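Long-range contact in DNA endonuclease I-HmuI (Bacillus phage SPO1, PDB 1U3E), which probably acts as an intron-homing endonuclease of the HNH family, binding and cleaving its DNA target: residues 120-128 with 164-172. Residues are numbered along the deposited sequence; the frame is centred on the assembly and turned at random.
Sequences QKPIIVISP and KGYTFRYKL. With SR (strontium ion), chain L; EDO (1,2-ethanediol), chain O; nucleotides of chain A; nucleotides of chain B.
Ile124 and Arg169 form an antiparallel hydrogen-bonded pair: Ile124 N donates a hydrogen bond to Arg169 O (2.7 Å), and Arg169 N donates one back to Ile124 O. Ile126 N to Thr167 O and Lys171 N to Pro122 O carry the ladder on in both directions, the latter bond nearly straight at its hydrogen (169°). On one face of the sheet Val125 and Phe168 lie side by side; a chi1 of -171° turns Val125 CG1 away from the backbone N, where it touches Phe168 CE2 (3.7 Å) and Tyr166 CD2 (3.6 Å). On the other face Ile126 CB packs 3.6 Å from Thr167 CG2, while Ile124 CD1 meets Lys171 CG, 3.7 Å away; the amine of that lysine continues to a salt bridge with Glu134. Strand 132-135 pairs with the far edge of 123-126, making this the central strand of three, and helices 138-145 and 149-157 cover the Val125 and Phe168 face. Lys164 N donates to OP2 of DG8 of chain B (3.0 Å), and Tyr170 OH bonds weakly to OP2 of DT24 of chain A. Backbone amides thus pair the strands of a NUMOD-like, helix-turn-helix-type region, and 164-172 meets phosphates of both DNA chains, consistent with DNA binding.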
ATOM      1  N   GLN D 120     -17.770 -12.421   0.612  1.00 46.94           N
ATOM      2  CA  GLN D 120     -19.032 -13.079   0.795  1.00 47.48           C
ATOM      3  C   GLN D 120     -19.979 -12.150   1.519  1.00 47.67           C
ATOM      4  O   GLN D 120     -19.615 -11.501   2.502  1.00 48.16           O
ATOM      5  CB  GLN D 120     -18.853 -14.361   1.604  1.00 45.43           C
ATOM      6  CG  GLN D 120     -17.973 -15.390   0.950  1.00 44.41           C
ATOM      7  CD  GLN D 120     -17.921 -16.678   1.747  1.00 45.36           C
ATOM      8  OE1 GLN D 120     -18.896 -17.423   1.812  1.00 45.70           O
ATOM      9  NE2 GLN D 120     -16.778 -16.943   2.371  1.00 43.76           N
ATOM     10  N   LYS D 121     -21.197 -12.087   1.006  1.00 45.49           N
ATOM     11  CA  LYS D 121     -22.232 -11.281   1.600  1.00 43.88           C
ATOM     12  C   LYS D 121     -23.288 -12.282   2.010  1.00 44.34           C
ATOM     13  O   LYS D 121     -23.788 -13.028   1.169  1.00 44.76           O
ATOM     14  CB  LYS D 121     -22.807 -10.305   0.578  1.00 41.51           C
ATOM     15  CG  LYS D 121     -21.863  -9.198   0.167  1.00 38.60           C
ATOM     16  CD  LYS D 121     -22.345  -8.547  -1.097  1.00 36.75           C
ATOM     17  CE  LYS D 121     -21.555  -7.311  -1.442  1.00 38.81           C
ATOM     18  NZ  LYS D 121     -21.967  -6.158  -0.610  1.00 42.75           N
ATOM     19  N   PRO D 122     -23.610 -12.344   3.315  1.00 44.91           N
ATOM     20  CA  PRO D 122     -24.619 -13.263   3.839  1.00 43.23           C
ATOM     21  C   PRO D 122     -25.971 -12.866   3.291  1.00 41.31           C
ATOM     22  O   PRO D 122     -26.313 -11.695   3.265  1.00 40.40           O
ATOM     23  CB  PRO D 122     -24.523 -13.050   5.343  1.00 43.75           C
ATOM     24  CG  PRO D 122     -23.103 -12.706   5.533  1.00 46.87           C
ATOM     25  CD  PRO D 122     -22.875 -11.720   4.425  1.00 45.65           C
ATOM     26  N   ILE D 123     -26.736 -13.849   2.853  1.00 41.02           N
ATOM     27  CA  ILE D 123     -28.044 -13.588   2.284  1.00 40.37           C
ATOM     28  C   ILE D 123     -29.094 -14.409   3.005  1.00 42.44           C
ATOM     29  O   ILE D 123     -28.777 -15.364   3.713  1.00 44.42           O
ATOM     30  CB  ILE D 123     -28.081 -14.002   0.816  1.00 38.56           C
ATOM     31  CG1 ILE D 123     -27.882 -15.514   0.726  1.00 35.25           C
ATOM     32  CG2 ILE D 123     -26.993 -13.275   0.033  1.00 36.66           C
ATOM     33  CD1 ILE D 123     -28.071 -16.066  -0.636  1.00 37.35           C
ATOM     34  N   ILE D 124     -30.350 -14.042   2.812  1.00 42.39           N
ATOM     35  CA  ILE D 124     -31.445 -14.777   3.421  1.00 42.28           C
ATOM     36  C   ILE D 124     -32.365 -15.319   2.326  1.00 42.50           C
ATOM     37  O   ILE D 124     -32.827 -14.585   1.455  1.00 42.56           O
ATOM     38  CB  ILE D 124     -32.228 -13.876   4.396  1.00 40.85           C
ATOM     39  CG1 ILE D 124     -31.380 -13.611   5.635  1.00 43.77           C
ATOM     40  CG2 ILE D 124     -33.512 -14.535   4.814  1.00 38.88           C
ATOM     41  CD1 ILE D 124     -31.989 -12.603   6.565  1.00 46.78           C
ATOM     42  N   VAL D 125     -32.606 -16.622   2.359  1.00 42.64           N
ATOM     43  CA  VAL D 125     -33.478 -17.246   1.375  1.00 43.46           C
ATOM     44  C   VAL D 125     -34.891 -17.387   1.937  1.00 45.48           C
ATOM     45  O   VAL D 125     -35.074 -17.646   3.125  1.00 44.48           O
ATOM     46  CB  VAL D 125     -32.973 -18.654   0.980  1.00 38.80           C
ATOM     47  CG1 VAL D 125     -33.766 -19.187  -0.199  1.00 33.18           C
ATOM     48  CG2 VAL D 125     -31.514 -18.599   0.646  1.00 38.96           C
ATOM     49  N   ILE D 126     -35.887 -17.197   1.081  1.00 46.42           N
ATOM     50  CA  ILE D 126     -37.267 -17.357   1.496  1.00 47.75           C
ATOM     51  C   ILE D 126     -37.875 -18.410   0.577  1.00 50.83           C
ATOM     52  O   ILE D 126     -37.926 -18.223  -0.632  1.00 50.99           O
ATOM     53  CB  ILE D 126     -38.074 -16.041   1.379  1.00 45.76           C
ATOM     54  CG1 ILE D 126     -37.600 -15.033   2.413  1.00 38.44           C
ATOM     55  CG2 ILE D 126     -39.550 -16.307   1.611  1.00 48.34           C
ATOM     56  CD1 ILE D 126     -36.289 -14.458   2.096  1.00 35.02           C
ATOM     57  N   SER D 127     -38.311 -19.524   1.157  1.00 55.26           N
ATOM     58  CA  SER D 127     -38.920 -20.607   0.398  1.00 55.82           C
ATOM     59  C   SER D 127     -40.333 -20.236   0.002  1.00 58.69           C
ATOM     60  O   SER D 127     -40.939 -19.330   0.580  1.00 58.26           O
ATOM     61  CB  SER D 127     -38.979 -21.886   1.231  1.00 56.09           C
ATOM     62  OG  SER D 127     -37.687 -22.343   1.568  1.00 59.46           O
ATOM     63  N   PRO D 128     -40.884 -20.939  -0.996  1.00 60.61           N
ATOM     64  CA  PRO D 128     -42.246 -20.665  -1.451  1.00 59.37           C
ATOM     65  C   PRO D 128     -43.225 -20.945  -0.318  1.00 59.49           C
ATOM     66  O   PRO D 128     -44.304 -20.361  -0.261  1.00 59.82           O
ATOM     67  CB  PRO D 128     -42.415 -21.631  -2.614  1.00 58.33           C
ATOM     68  CG  PRO D 128     -41.010 -21.758  -3.146  1.00 58.05           C
ATOM     69  CD  PRO D 128     -40.223 -21.910  -1.883  1.00 59.89           C
ATOM     70  N   LYS D 164     -36.864 -19.416  -9.336  1.00 42.89           N
ATOM     71  CA  LYS D 164     -37.154 -20.794  -8.979  1.00 43.71           C
ATOM     72  C   LYS D 164     -38.028 -20.870  -7.733  1.00 44.67           C
ATOM     73  O   LYS D 164     -37.842 -21.741  -6.882  1.00 45.91           O
ATOM     74  CB  LYS D 164     -35.862 -21.586  -8.774  1.00 43.46           C
ATOM     75  CG  LYS D 164     -35.175 -21.993 -10.067  1.00 43.22           C
ATOM     76  CD  LYS D 164     -33.924 -22.799  -9.781  1.00 44.31           C
ATOM     77  CE  LYS D 164     -33.179 -23.157 -11.051  1.00 45.85           C
ATOM     78  NZ  LYS D 164     -31.776 -23.570 -10.777  1.00 50.91           N
ATOM     79  N   GLY D 165     -38.980 -19.946  -7.633  1.00 45.66           N
ATOM     80  CA  GLY D 165     -39.923 -19.959  -6.530  1.00 46.52           C
ATOM     81  C   GLY D 165     -39.424 -19.257  -5.255  1.00 48.89           C
ATOM     82  O   GLY D 165     -40.238 -18.839  -4.425  1.00 52.09           O
ATOM     83  N   TYR D 166     -38.112 -19.141  -5.098  1.00 45.56           N
ATOM     84  CA  TYR D 166     -37.581 -18.480  -3.922  1.00 43.80           C
ATOM     85  C   TYR D 166     -37.409 -17.001  -4.231  1.00 44.37           C
ATOM     86  O   TYR D 166     -37.605 -16.577  -5.364  1.00 44.64           O
ATOM     87  CB  TYR D 166     -36.225 -19.062  -3.496  1.00 42.54           C
ATOM     88  CG  TYR D 166     -36.095 -20.559  -3.430  1.00 41.98           C
ATOM     89  CD1 TYR D 166     -35.983 -21.340  -4.579  1.00 41.77           C
ATOM     90  CD2 TYR D 166     -36.031 -21.215  -2.212  1.00 43.72           C
ATOM     91  CE1 TYR D 166     -35.780 -22.713  -4.503  1.00 42.03           C
ATOM     92  CE2 TYR D 166     -35.829 -22.599  -2.127  1.00 43.48           C
ATOM     93  CZ  TYR D 166     -35.691 -23.329  -3.270  1.00 43.49           C
ATOM     94  OH  TYR D 166     -35.457 -24.682  -3.211  1.00 41.91           O
ATOM     95  N   THR D 167     -37.050 -16.264  -3.226  1.00 44.15           N
ATOM     96  CA  THR D 167     -36.771 -14.850  -3.311  1.00 43.61           C
ATOM     97  C   THR D 167     -35.588 -14.641  -2.380  1.00 44.86           C
ATOM     98  O   THR D 167     -35.323 -15.496  -1.536  1.00 45.46           O
ATOM     99  CB  THR D 167     -37.968 -13.968  -2.930  1.00 42.14           C
ATOM    100  OG1 THR D 167     -37.854 -12.680  -3.550  1.00 38.28           O
ATOM    101  CG2 THR D 167     -38.029 -13.791  -1.428  1.00 42.63           C
ATOM    102  N   PHE D 168     -34.871 -13.538  -2.511  1.00 44.44           N
ATOM    103  CA  PHE D 168     -33.704 -13.330  -1.690  1.00 43.29           C
ATOM    104  C   PHE D 168     -33.577 -11.915  -1.182  1.00 43.39           C
ATOM    105  O   PHE D 168     -34.045 -10.982  -1.832  1.00 42.57           O
ATOM    106  CB  PHE D 168     -32.465 -13.781  -2.460  1.00 43.48           C
ATOM    107  CG  PHE D 168     -32.677 -15.096  -3.164  1.00 42.14           C
ATOM    108  CD1 PHE D 168     -33.332 -15.126  -4.394  1.00 43.51           C
ATOM    109  CD2 PHE D 168     -32.275 -16.303  -2.591  1.00 42.42           C
ATOM    110  CE1 PHE D 168     -33.568 -16.338  -5.027  1.00 44.51           C
ATOM    111  CE2 PHE D 168     -32.504 -17.512  -3.210  1.00 45.38           C
ATOM    112  CZ  PHE D 168     -33.164 -17.537  -4.440  1.00 42.49           C
ATOM    113  N   ARG D 169     -32.941 -11.760  -0.024  1.00 41.58           N
ATOM    114  CA  ARG D 169     -32.734 -10.460   0.592  1.00 39.52           C
ATOM    115  C   ARG D 169     -31.458 -10.560   1.406  1.00 40.62           C
ATOM    116  O   ARG D 169     -31.208 -11.583   2.030  1.00 43.70           O
ATOM    117  CB  ARG D 169     -33.911 -10.076   1.470  1.00 38.43           C
ATOM    118  CG  ARG D 169     -35.262 -10.123   0.796  1.00 39.64           C
ATOM    119  CD  ARG D 169     -35.336  -9.115  -0.345  1.00 38.10           C
ATOM    120  NE  ARG D 169     -35.794  -9.742  -1.585  1.00 44.48           N
ATOM    121  CZ  ARG D 169     -37.040  -9.688  -2.046  1.00 43.88           C
ATOM    122  NH1 ARG D 169     -37.956  -9.030  -1.375  1.00 48.79           N
ATOM    123  NH2 ARG D 169     -37.376 -10.303  -3.174  1.00 49.34           N
ATOM    124  N   TYR D 170     -30.648  -9.508   1.409  1.00 41.46           N
ATOM    125  CA  TYR D 170     -29.392  -9.524   2.161  1.00 44.01           C
ATOM    126  C   TYR D 170     -29.586  -9.526   3.665  1.00 45.99           C
ATOM    127  O   TYR D 170     -30.564  -8.992   4.177  1.00 47.37           O
ATOM    128  CB  TYR D 170     -28.532  -8.313   1.819  1.00 39.40           C
ATOM    129  CG  TYR D 170     -28.223  -8.148   0.363  1.00 38.20           C
ATOM    130  CD1 TYR D 170     -29.024  -7.362  -0.455  1.00 36.98           C
ATOM    131  CD2 TYR D 170     -27.091  -8.738  -0.188  1.00 36.95           C
ATOM    132  CE1 TYR D 170     -28.697  -7.157  -1.783  1.00 36.49           C
ATOM    133  CE2 TYR D 170     -26.753  -8.547  -1.510  1.00 35.08           C
ATOM    134  CZ  TYR D 170     -27.551  -7.752  -2.305  1.00 38.92           C
ATOM    135  OH  TYR D 170     -27.166  -7.517  -3.608  1.00 38.54           O
ATOM    136  N   LYS D 171     -28.642 -10.119   4.375  1.00 50.44           N
ATOM    137  CA  LYS D 171     -28.715 -10.133   5.812  1.00 58.12           C
ATOM    138  C   LYS D 171     -27.961  -8.883   6.226  1.00 65.89           C
ATOM    139  O   LYS D 171     -26.751  -8.811   6.065  1.00 68.82           O
ATOM    140  CB  LYS D 171     -28.015 -11.365   6.369  1.00 57.46           C
ATOM    141  CG  LYS D 171     -28.520 -11.800   7.739  1.00 61.61           C
ATOM    142  CD  LYS D 171     -28.566 -10.644   8.733  1.00 64.92           C
ATOM    143  CE  LYS D 171     -29.274 -11.034  10.026  1.00 66.63           C
ATOM    144  NZ  LYS D 171     -28.584 -12.146  10.750  1.00 70.57           N
ATOM    145  N   LEU D 172     -28.667  -7.884   6.739  1.00 75.86           N
ATOM    146  CA  LEU D 172     -28.016  -6.646   7.162  1.00 85.41           C
ATOM    147  C   LEU D 172     -27.526  -6.769   8.599  1.00 92.16           C
ATOM    148  O   LEU D 172     -28.009  -7.610   9.360  1.00 93.49           O
ATOM    149  CB  LEU D 172     -28.987  -5.473   7.049  1.00 86.36           C
ATOM    150  CG  LEU D 172     -29.752  -5.415   5.727  1.00 88.54           C
ATOM    151  CD1 LEU D 172     -30.704  -4.231   5.742  1.00 89.09           C
ATOM    152  CD2 LEU D 172     -28.777  -5.311   4.573  1.00 88.08           C
TER
HETATM  153 SR    SR L 417     -17.975  -9.416   3.933  1.00 95.98          SR
HETATM  154  C1  EDO O 399     -45.346 -16.943  -0.045  1.00 77.10           C
HETATM  155  O1  EDO O 399     -45.586 -18.336   0.315  1.00 79.76           O
HETATM  156  C2  EDO O 399     -44.124 -16.384   0.727  1.00 75.34           C
HETATM  157  O2  EDO O 399     -44.388 -16.456   2.155  1.00 75.05           O
ATOM    158  P    DT A  24     -23.701  -8.446  -4.897  1.00 47.18           P
ATOM    159  OP1  DT A  24     -23.799  -7.240  -4.047  1.00 49.24           O
ATOM    160  OP2  DT A  24     -24.633  -9.577  -4.691  1.00 45.53           O
ATOM    161  O5'  DT A  24     -23.825  -7.982  -6.399  1.00 45.54           O
ATOM    162  C5'  DT A  24     -22.967  -8.537  -7.357  1.00 46.41           C
ATOM    163  C4'  DT A  24     -22.758  -7.561  -8.476  1.00 45.03           C
ATOM    164  O4'  DT A  24     -21.883  -8.239  -9.402  1.00 46.16           O
ATOM    165  C3'  DT A  24     -24.059  -7.315  -9.231  1.00 50.28           C
ATOM    166  O3'  DT A  24     -24.154  -5.991  -9.776  1.00 52.14           O
ATOM    167  C2'  DT A  24     -24.063  -8.416 -10.271  1.00 48.41           C
ATOM    168  C1'  DT A  24     -22.588  -8.613 -10.567  1.00 44.37           C
ATOM    169  N1   DT A  24     -22.232 -10.004 -10.893  1.00 41.36           N
ATOM    170  C2   DT A  24     -21.575 -10.220 -12.075  1.00 41.68           C
ATOM    171  O2   DT A  24     -21.225  -9.316 -12.817  1.00 41.89           O
ATOM    172  N3   DT A  24     -21.337 -11.538 -12.364  1.00 44.20           N
ATOM    173  C4   DT A  24     -21.673 -12.639 -11.600  1.00 41.58           C
ATOM    174  O4   DT A  24     -21.393 -13.773 -11.997  1.00 36.26           O
ATOM    175  C5   DT A  24     -22.342 -12.338 -10.358  1.00 40.03           C
ATOM    176  C7   DT A  24     -22.747 -13.464  -9.464  1.00 38.07           C
ATOM    177  C6   DT A  24     -22.576 -11.049 -10.064  1.00 41.23           C
TER
ATOM    178  P    DG B   8     -37.624 -19.970 -13.131  1.00 48.46           P
ATOM    179  OP1  DG B   8     -38.107 -21.253 -12.599  1.00 46.98           O
ATOM    180  OP2  DG B   8     -37.342 -18.855 -12.202  1.00 54.45           O
ATOM    181  O5'  DG B   8     -36.323 -20.250 -13.995  1.00 54.08           O
ATOM    182  C5'  DG B   8     -36.403 -21.144 -15.092  1.00 51.81           C
ATOM    183  C4'  DG B   8     -35.053 -21.359 -15.730  1.00 50.88           C
ATOM    184  O4'  DG B   8     -34.759 -20.273 -16.649  1.00 47.26           O
ATOM    185  C3'  DG B   8     -33.920 -21.339 -14.703  1.00 49.33           C
ATOM    186  O3'  DG B   8     -32.859 -22.176 -15.183  1.00 53.59           O
ATOM    187  C2'  DG B   8     -33.520 -19.874 -14.692  1.00 48.66           C
ATOM    188  C1'  DG B   8     -33.661 -19.540 -16.165  1.00 45.18           C
ATOM    189  N9   DG B   8     -33.771 -18.141 -16.568  1.00 44.72           N
ATOM    190  C8   DG B   8     -34.326 -17.111 -15.856  1.00 45.62           C
ATOM    191  N7   DG B   8     -34.151 -15.946 -16.419  1.00 42.82           N
ATOM    192  C5   DG B   8     -33.461 -16.227 -17.590  1.00 45.67           C
ATOM    193  C6   DG B   8     -32.973 -15.355 -18.604  1.00 46.28           C
ATOM    194  O6   DG B   8     -33.060 -14.123 -18.670  1.00 49.00           O
ATOM    195  N1   DG B   8     -32.328 -16.052 -19.610  1.00 42.78           N
ATOM    196  C2   DG B   8     -32.174 -17.409 -19.653  1.00 45.93           C
ATOM    197  N2   DG B   8     -31.528 -17.886 -20.732  1.00 47.89           N
ATOM    198  N3   DG B   8     -32.619 -18.240 -18.714  1.00 47.28           N
ATOM    199  C4   DG B   8     -33.245 -17.580 -17.715  1.00 45.66           C
TER